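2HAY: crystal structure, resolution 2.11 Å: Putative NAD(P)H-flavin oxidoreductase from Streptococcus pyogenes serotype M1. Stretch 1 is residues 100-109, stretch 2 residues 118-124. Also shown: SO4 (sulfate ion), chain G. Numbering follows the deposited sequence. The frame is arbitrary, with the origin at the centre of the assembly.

Stretch 1, residues 100-109: AIKNSLLRRG
Stretch 2 118-124: SRLKLYE

Both stretches are helical and belong to one chain. Stretch 1 opens inside a helix that begins earlier in the chain, and a type I turn runs from Leu-106 to Gly-109, closed by Gly-109 N to Leu-106 O at 2.8 Å. Gly-109 has phi 77°, a value that favours glycine. Stretch 2 is helix throughout. The helix axes run at 134°, nearer antiparallel than parallel, and approach to 11.1 Å. That spacing leaves room for side chains between them. The nearest CA atoms are those of Leu-105 and Arg-119, 8.3 Å apart. The stretches bury 307 Å² and share no direct hydrogen bond.

Ser-118 makes no contact. Arg-119 points toward stretch 1, with chi1 -102° and chi3 t. Its CD lies 3.8 Å from Leu-105 CD2. Its NH2 is 3.1 Å from Arg-108 NH1; these are two donors of like charge, so no hydrogen bond forms. A sulfate beside them supplies negative charge: its O1 is 2.9 Å from Arg-119 NH2, and its O4 accepts a weak hydrogen bond from Arg-108 NH2 at 3.3 Å. Arg-108 is m, t, p.

Leu-120 (m, t) starts sideways, but its end comes nearer. Its CD2 meets Ile-101 CG2 and Leu-105 CD1, each at 3.8 Å, an apolar cluster. Leu-105 is m, t; Ile-101 has chi1 -93° and chi2 p. Lys-121 and Leu-122 are out of reach.

Tyr-123 (chi1 m, chi2 161°) points toward stretch 1. Its CD1 packs on Ile-101 CG2 at 3.7 Å, and its CE1 on Leu-105 CD2 at 3.7 Å. Water 1 bridges the helices, donating to Ser-104 OG at 2.8 Å and hydrogen-bonding Tyr-123 OH at 3.2 Å. Ser-104 (p) donates OG to Ile-101 O at 2.6 Å. Glu-124 makes no contact with stretch 1.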

# COMPACT_ATOMS: atom_id res chain seq x y z
N ALA B 100 3.02 -14.47 16.21
CA ALA B 100 3.46 -13.89 14.91
C ALA B 100 4.62 -12.87 15.03
O ALA B 100 5.60 -12.97 14.28
CB ALA B 100 2.28 -13.28 14.12
N ILE B 101 4.51 -11.92 15.96
CA ILE B 101 5.57 -10.91 16.13
C ILE B 101 6.88 -11.57 16.59
O ILE B 101 7.96 -11.22 16.13
CB ILE B 101 5.17 -9.69 17.04
CG1 ILE B 101 4.60 -8.52 16.21
CG2 ILE B 101 6.38 -9.07 17.69
CD1 ILE B 101 3.21 -8.67 15.86
N LYS B 102 6.76 -12.54 17.49
CA LYS B 102 7.91 -13.31 17.98
C LYS B 102 8.59 -14.11 16.86
O LYS B 102 9.81 -14.17 16.77
CB LYS B 102 7.46 -14.25 19.10
CG LYS B 102 8.61 -14.88 19.87
CD LYS B 102 8.14 -15.89 20.89
CE LYS B 102 9.34 -16.72 21.38
NZ LYS B 102 8.99 -17.44 22.66
N ASN B 103 7.79 -14.71 15.99
CA ASN B 103 8.34 -15.49 14.90
C ASN B 103 9.07 -14.64 13.87
O ASN B 103 10.00 -15.11 13.22
CB ASN B 103 7.24 -16.31 14.24
CG ASN B 103 6.73 -17.42 15.13
OD1 ASN B 103 7.45 -17.94 15.98
ND2 ASN B 103 5.47 -17.81 14.93
N SER B 104 8.67 -13.38 13.75
CA SER B 104 9.24 -12.47 12.76
C SER B 104 10.66 -12.05 13.19
O SER B 104 11.51 -11.73 12.36
CB SER B 104 8.32 -11.26 12.52
OG SER B 104 8.26 -10.39 13.65
N LEU B 105 10.90 -12.09 14.50
CA LEU B 105 12.20 -11.84 15.06
C LEU B 105 13.07 -13.09 14.96
O LEU B 105 14.21 -13.02 14.53
CB LEU B 105 12.06 -11.35 16.51
CG LEU B 105 11.43 -9.95 16.65
CD1 LEU B 105 10.94 -9.70 18.06
CD2 LEU B 105 12.41 -8.86 16.22
N LEU B 106 12.52 -14.24 15.35
CA LEU B 106 13.22 -15.52 15.23
C LEU B 106 13.69 -15.81 13.80
O LEU B 106 14.82 -16.26 13.62
CB LEU B 106 12.36 -16.66 15.75
CG LEU B 106 11.91 -16.56 17.22
CD1 LEU B 106 10.82 -17.58 17.55
CD2 LEU B 106 13.10 -16.70 18.19
N ARG B 107 12.82 -15.56 12.82
CA ARG B 107 13.12 -15.68 11.40
C ARG B 107 14.41 -14.99 11.01
O ARG B 107 15.11 -15.43 10.12
CB ARG B 107 12.01 -15.05 10.54
CG ARG B 107 10.86 -15.96 10.19
CD ARG B 107 10.19 -15.59 8.86
NE ARG B 107 9.50 -14.29 8.85
CZ ARG B 107 8.38 -14.00 9.51
NH1 ARG B 107 7.81 -14.91 10.31
NH2 ARG B 107 7.84 -12.79 9.42
N ARG B 108 14.66 -13.86 11.67
CA ARG B 108 15.82 -13.02 11.43
C ARG B 108 16.98 -13.34 12.39
O ARG B 108 17.97 -12.62 12.44
CB ARG B 108 15.41 -11.56 11.55
CG ARG B 108 14.42 -11.11 10.47
CD ARG B 108 13.75 -9.81 10.84
NE ARG B 108 14.71 -8.86 11.39
CZ ARG B 108 14.42 -7.64 11.84
NH1 ARG B 108 15.40 -6.87 12.32
NH2 ARG B 108 13.16 -7.19 11.80
N GLY B 109 16.86 -14.43 13.14
CA GLY B 109 17.92 -14.86 14.05
C GLY B 109 18.03 -14.07 15.35
O GLY B 109 19.05 -14.14 16.04
N SER B 118 14.43 -6.96 24.08
CA SER B 118 14.61 -5.53 23.84
C SER B 118 13.83 -5.05 22.61
O SER B 118 13.28 -3.94 22.63
CB SER B 118 16.08 -5.17 23.70
OG SER B 118 16.48 -5.22 22.34
N ARG B 119 13.80 -5.84 21.53
CA ARG B 119 12.96 -5.48 20.38
C ARG B 119 11.49 -5.52 20.75
O ARG B 119 10.74 -4.61 20.41
CB ARG B 119 13.27 -6.31 19.13
CG ARG B 119 14.13 -5.54 18.13
CD ARG B 119 15.14 -6.45 17.45
NE ARG B 119 16.12 -5.75 16.60
CZ ARG B 119 15.85 -5.26 15.39
NH1 ARG B 119 16.81 -4.65 14.68
NH2 ARG B 119 14.62 -5.36 14.89
N LEU B 120 11.09 -6.54 21.50
CA LEU B 120 9.69 -6.66 21.94
C LEU B 120 9.23 -5.42 22.70
O LEU B 120 8.08 -4.97 22.56
CB LEU B 120 9.46 -7.93 22.76
CG LEU B 120 9.48 -9.24 21.96
CD1 LEU B 120 9.30 -10.44 22.89
CD2 LEU B 120 8.42 -9.22 20.89
N LYS B 121 10.16 -4.85 23.47
CA LYS B 121 9.92 -3.63 24.23
C LYS B 121 9.70 -2.41 23.34
O LYS B 121 8.85 -1.58 23.64
CB LYS B 121 11.08 -3.38 25.19
CG LYS B 121 10.71 -2.61 26.41
CD LYS B 121 11.58 -3.06 27.60
CE LYS B 121 10.84 -2.91 28.93
NZ LYS B 121 10.82 -4.21 29.71
N LEU B 122 10.47 -2.31 22.26
CA LEU B 122 10.22 -1.29 21.24
C LEU B 122 8.89 -1.50 20.52
O LEU B 122 8.15 -0.54 20.24
CB LEU B 122 11.33 -1.29 20.19
CG LEU B 122 11.96 0.09 19.95
CD1 LEU B 122 12.93 -0.01 18.78
CD2 LEU B 122 10.90 1.21 19.76
N TYR B 123 8.61 -2.75 20.18
CA TYR B 123 7.36 -3.04 19.46
C TYR B 123 6.18 -2.73 20.36
O TYR B 123 5.15 -2.30 19.88
CB TYR B 123 7.31 -4.48 18.94
CG TYR B 123 8.37 -4.83 17.90
CD1 TYR B 123 8.68 -6.16 17.64
CD2 TYR B 123 9.06 -3.84 17.20
CE1 TYR B 123 9.64 -6.49 16.70
CE2 TYR B 123 10.03 -4.16 16.25
CZ TYR B 123 10.31 -5.50 16.01
OH TYR B 123 11.27 -5.85 15.09
N GLU B 124 6.37 -2.93 21.66
CA GLU B 124 5.35 -2.59 22.65
C GLU B 124 5.02 -1.09 22.66
O GLU B 124 3.87 -0.71 22.54
CB GLU B 124 5.73 -3.08 24.06
CG GLU B 124 4.65 -2.72 25.10
CD GLU B 124 4.90 -3.32 26.48
OE1 GLU B 124 5.88 -4.08 26.63
OE2 GLU B 124 4.11 -3.02 27.41
S SO4 G . 12.97 -2.60 12.87
O1 SO4 G . 12.99 -3.03 14.31
O2 SO4 G . 11.75 -1.70 12.73
O3 SO4 G . 14.33 -1.82 12.55
O4 SO4 G . 12.83 -3.86 11.89
O HOH W 1 10.21 -8.36 13.46